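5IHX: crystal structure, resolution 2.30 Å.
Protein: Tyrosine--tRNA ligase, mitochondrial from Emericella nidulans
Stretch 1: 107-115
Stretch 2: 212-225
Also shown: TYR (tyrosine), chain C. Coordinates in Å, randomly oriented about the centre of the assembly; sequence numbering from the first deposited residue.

Stretch 1 (107-115) ATSRVGDPT
Stretch 2 212-225: FAEFTYPLMQAWDW

Stretch 2 is a helix running through 212-225, kinked where P218, which has no amide hydrogen, and L219 lack bonds to the preceding turn. Stretch 1 makes a short, weakly bonded helix at about 108-111, then leaves it at G112, whose phi/psi of 96/121 would jam a CB against the preceding carbonyl. Stretch 1 crosses the helix face without a regular register: by CA-CA distance T108 lies near M220 (7.1 Å), V111 near A213 (6.2 Å), D113 near Y217 (6.3 Å) and P114 near E214 (6.0 Å).

No hydrogen bond joins the stretches; packing does. V111, chi1 t, is a knob among A213, E214, Y217 and M220, with V111 CG1 3.3 Å from A213 O and V111 CG2 3.8 Å from M220 SD. A213 CB points toward stretch 1 and lies 4.1 Å from V111 CG1; being small, it leaves room for the knob. M220 (m, t, p) offers a flexible thioether. Y217, chi1 t and chi2 96°, lays its ring against the loop: D113 CA sits 3.6 Å from the centroid, over the face, while T108 O lies at the edge, 3.2 Å from Y217 CE1. P114 CD packs on Y217 CB at 3.8 Å.

Polar ends converge on the bound tyrosine. Its ammonium N donates to D113 OD1 (2.8 Å), Y217 OH (2.8 Å) and Q221 OE1 (2.9 Å); its OH donates to D224 OD1 (2.9 Å). D113, chi1 t, also accepts T115 N at OD2 (3.1 Å).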

# COMPACT_ATOMS: atom_id res chain seq x y z
N ALA A 107 9.24 1.50 10.52
CA ALA A 107 7.98 1.29 9.83
C ALA A 107 7.90 -0.13 9.26
O ALA A 107 6.92 -0.84 9.46
CB ALA A 107 7.80 2.30 8.72
N THR A 108 8.95 -0.54 8.54
CA THR A 108 8.94 -1.82 7.85
C THR A 108 8.92 -3.00 8.82
O THR A 108 8.61 -4.12 8.43
CB THR A 108 10.17 -1.96 6.93
OG1 THR A 108 11.35 -1.57 7.63
CG2 THR A 108 10.01 -1.09 5.69
N SER A 109 9.25 -2.74 10.08
CA SER A 109 9.19 -3.78 11.10
C SER A 109 7.75 -4.10 11.48
O SER A 109 7.45 -5.20 11.93
CB SER A 109 9.98 -3.35 12.34
OG SER A 109 9.42 -2.19 12.94
N ARG A 110 6.86 -3.13 11.29
CA ARG A 110 5.44 -3.34 11.54
C ARG A 110 4.89 -4.40 10.58
O ARG A 110 4.09 -5.25 10.98
CB ARG A 110 4.66 -2.03 11.38
CG ARG A 110 5.07 -0.93 12.34
CD ARG A 110 4.21 0.31 12.15
NE ARG A 110 4.63 1.42 12.99
CZ ARG A 110 4.06 2.62 12.99
N VAL A 111 5.32 -4.34 9.33
CA VAL A 111 4.91 -5.31 8.32
C VAL A 111 5.61 -6.65 8.54
O VAL A 111 4.96 -7.69 8.67
CB VAL A 111 5.22 -4.80 6.89
CG1 VAL A 111 4.90 -5.86 5.85
CG2 VAL A 111 4.43 -3.53 6.61
N GLY A 112 6.94 -6.62 8.58
CA GLY A 112 7.74 -7.82 8.79
C GLY A 112 8.22 -8.43 7.49
O GLY A 112 7.42 -8.79 6.63
N ASP A 113 9.54 -8.55 7.36
CA ASP A 113 10.15 -9.12 6.16
C ASP A 113 9.80 -10.61 6.03
O ASP A 113 10.19 -11.40 6.89
CB ASP A 113 11.66 -8.93 6.18
CG ASP A 113 12.30 -9.17 4.83
OD1 ASP A 113 13.45 -8.71 4.62
OD2 ASP A 113 11.66 -9.82 3.98
N PRO A 114 9.08 -10.99 4.96
CA PRO A 114 8.66 -12.39 4.83
C PRO A 114 9.78 -13.36 4.43
O PRO A 114 9.56 -14.57 4.45
CB PRO A 114 7.60 -12.34 3.72
CG PRO A 114 7.97 -11.15 2.91
CD PRO A 114 8.51 -10.15 3.89
N THR A 115 10.95 -12.84 4.07
CA THR A 115 12.03 -13.68 3.56
C THR A 115 12.55 -14.66 4.61
O THR A 115 12.67 -14.32 5.79
CB THR A 115 13.22 -12.83 3.05
OG1 THR A 115 13.78 -12.09 4.14
CG2 THR A 115 12.76 -11.87 1.96
N PHE A 212 -1.25 -9.40 2.02
CA PHE A 212 -0.96 -8.35 1.05
C PHE A 212 0.16 -7.46 1.56
O PHE A 212 1.03 -7.04 0.79
CB PHE A 212 -2.22 -7.51 0.78
CG PHE A 212 -2.03 -6.48 -0.30
CD1 PHE A 212 -2.31 -6.78 -1.62
CD2 PHE A 212 -1.58 -5.21 0.01
CE1 PHE A 212 -2.14 -5.83 -2.61
CE2 PHE A 212 -1.40 -4.26 -0.98
CZ PHE A 212 -1.69 -4.57 -2.29
N ALA A 213 0.14 -7.17 2.86
CA ALA A 213 1.19 -6.38 3.50
C ALA A 213 2.56 -7.00 3.28
O ALA A 213 3.51 -6.31 2.89
CB ALA A 213 0.90 -6.24 4.98
N GLU A 214 2.67 -8.31 3.52
CA GLU A 214 3.94 -9.02 3.32
C GLU A 214 4.37 -8.97 1.87
O GLU A 214 5.55 -8.78 1.56
CB GLU A 214 3.82 -10.48 3.77
CG GLU A 214 3.67 -10.66 5.28
CD GLU A 214 3.47 -12.12 5.66
OE1 GLU A 214 2.45 -12.71 5.23
OE2 GLU A 214 4.33 -12.67 6.38
N PHE A 215 3.41 -9.15 0.97
CA PHE A 215 3.66 -9.11 -0.47
C PHE A 215 4.21 -7.75 -0.89
O PHE A 215 4.94 -7.65 -1.87
CB PHE A 215 2.36 -9.44 -1.22
CG PHE A 215 2.54 -9.67 -2.69
CD1 PHE A 215 3.29 -10.74 -3.15
CD2 PHE A 215 1.94 -8.83 -3.62
CE1 PHE A 215 3.45 -10.96 -4.51
CE2 PHE A 215 2.09 -9.04 -4.97
CZ PHE A 215 2.85 -10.11 -5.42
N THR A 216 3.86 -6.72 -0.14
CA THR A 216 4.27 -5.35 -0.45
C THR A 216 5.65 -5.00 0.11
O THR A 216 6.27 -4.03 -0.32
CB THR A 216 3.23 -4.34 0.11
OG1 THR A 216 1.92 -4.71 -0.31
CG2 THR A 216 3.53 -2.92 -0.35
N TYR A 217 6.13 -5.80 1.06
CA TYR A 217 7.37 -5.48 1.78
C TYR A 217 8.54 -5.15 0.85
O TYR A 217 9.25 -4.16 1.09
CB TYR A 217 7.75 -6.63 2.73
CG TYR A 217 8.92 -6.29 3.63
CD1 TYR A 217 8.69 -5.84 4.93
CD2 TYR A 217 10.23 -6.41 3.20
CE1 TYR A 217 9.74 -5.53 5.77
CE2 TYR A 217 11.29 -6.10 4.03
CZ TYR A 217 11.04 -5.66 5.32
OH TYR A 217 12.08 -5.34 6.15
N PRO A 218 8.77 -5.96 -0.20
CA PRO A 218 9.86 -5.62 -1.13
C PRO A 218 9.77 -4.21 -1.70
O PRO A 218 10.79 -3.56 -1.90
CB PRO A 218 9.71 -6.66 -2.24
CG PRO A 218 8.96 -7.78 -1.65
CD PRO A 218 8.15 -7.26 -0.51
N LEU A 219 8.55 -3.73 -1.96
CA LEU A 219 8.36 -2.40 -2.51
C LEU A 219 8.71 -1.33 -1.48
O LEU A 219 9.20 -0.26 -1.83
CB LEU A 219 6.93 -2.21 -3.01
CG LEU A 219 6.59 -2.82 -4.37
CD1 LEU A 219 6.45 -4.33 -4.28
CD2 LEU A 219 5.32 -2.20 -4.95
N MET A 220 8.46 -1.62 -0.21
CA MET A 220 8.82 -0.69 0.86
C MET A 220 10.34 -0.59 1.01
O MET A 220 10.88 0.51 1.15
CB MET A 220 8.20 -1.12 2.19
CG MET A 220 6.68 -1.04 2.22
SD MET A 220 6.00 -1.50 3.82
CE MET A 220 6.47 -0.09 4.83
N GLN A 221 11.02 -1.73 0.97
CA GLN A 221 12.48 -1.73 1.03
C GLN A 221 13.06 -1.00 -0.17
O GLN A 221 14.05 -0.27 -0.05
CB GLN A 221 13.02 -3.16 1.10
CG GLN A 221 14.53 -3.22 1.29
CD GLN A 221 15.01 -4.49 1.99
OE1 GLN A 221 14.24 -5.17 2.67
NE2 GLN A 221 16.29 -4.80 1.83
N ALA A 222 12.44 -1.20 -1.33
CA ALA A 222 12.88 -0.52 -2.55
C ALA A 222 12.71 0.98 -2.41
O ALA A 222 13.58 1.75 -2.80
CB ALA A 222 12.10 -1.03 -3.75
N TRP A 223 11.58 1.39 -1.84
CA TRP A 223 11.29 2.80 -1.65
C TRP A 223 12.28 3.41 -0.65
O TRP A 223 12.75 4.53 -0.84
CB TRP A 223 9.85 3.01 -1.18
CG TRP A 223 9.39 4.43 -1.27
CD1 TRP A 223 9.34 5.35 -0.27
CD2 TRP A 223 8.91 5.10 -2.45
NE1 TRP A 223 8.86 6.55 -0.74
CE2 TRP A 223 8.59 6.42 -2.08
CE3 TRP A 223 8.73 4.71 -3.78
CZ2 TRP A 223 8.10 7.35 -2.99
CZ3 TRP A 223 8.24 5.63 -4.68
CH2 TRP A 223 7.93 6.94 -4.28
N ASP A 224 12.59 2.67 0.41
CA ASP A 224 13.62 3.09 1.37
C ASP A 224 14.91 3.45 0.64
O ASP A 224 15.48 4.52 0.85
CB ASP A 224 13.93 1.99 2.39
CG ASP A 224 12.86 1.86 3.45
OD1 ASP A 224 12.90 0.85 4.20
OD2 ASP A 224 11.98 2.74 3.55
N TRP A 225 15.36 2.55 -0.22
CA TRP A 225 16.58 2.75 -0.99
C TRP A 225 16.46 4.00 -1.85
O TRP A 225 17.37 4.84 -1.87
CB TRP A 225 16.87 1.53 -1.87
CG TRP A 225 18.27 1.48 -2.40
CD1 TRP A 225 19.22 2.46 -2.34
CD2 TRP A 225 18.89 0.38 -3.09
NE1 TRP A 225 20.38 2.05 -2.94
CE2 TRP A 225 20.20 0.77 -3.40
CE3 TRP A 225 18.45 -0.90 -3.46
CZ2 TRP A 225 21.09 -0.07 -4.07
CZ3 TRP A 225 19.33 -1.73 -4.12
CH2 TRP A 225 20.64 -1.31 -4.43
N TYR C . 14.58 -6.23 5.35
CA TYR C . 15.86 -6.26 6.11
C TYR C . 15.87 -7.40 7.12
O TYR C . 16.92 -7.92 7.49
CB TYR C . 16.08 -4.92 6.83
CG TYR C . 15.91 -3.73 5.93
CD1 TYR C . 16.79 -3.49 4.88
CD2 TYR C . 14.86 -2.83 6.13
CE1 TYR C . 16.64 -2.39 4.06
CE2 TYR C . 14.70 -1.73 5.31
CZ TYR C . 15.59 -1.52 4.27
OH TYR C . 15.43 -0.43 3.45
OXT TYR C . 14.82 -7.83 7.60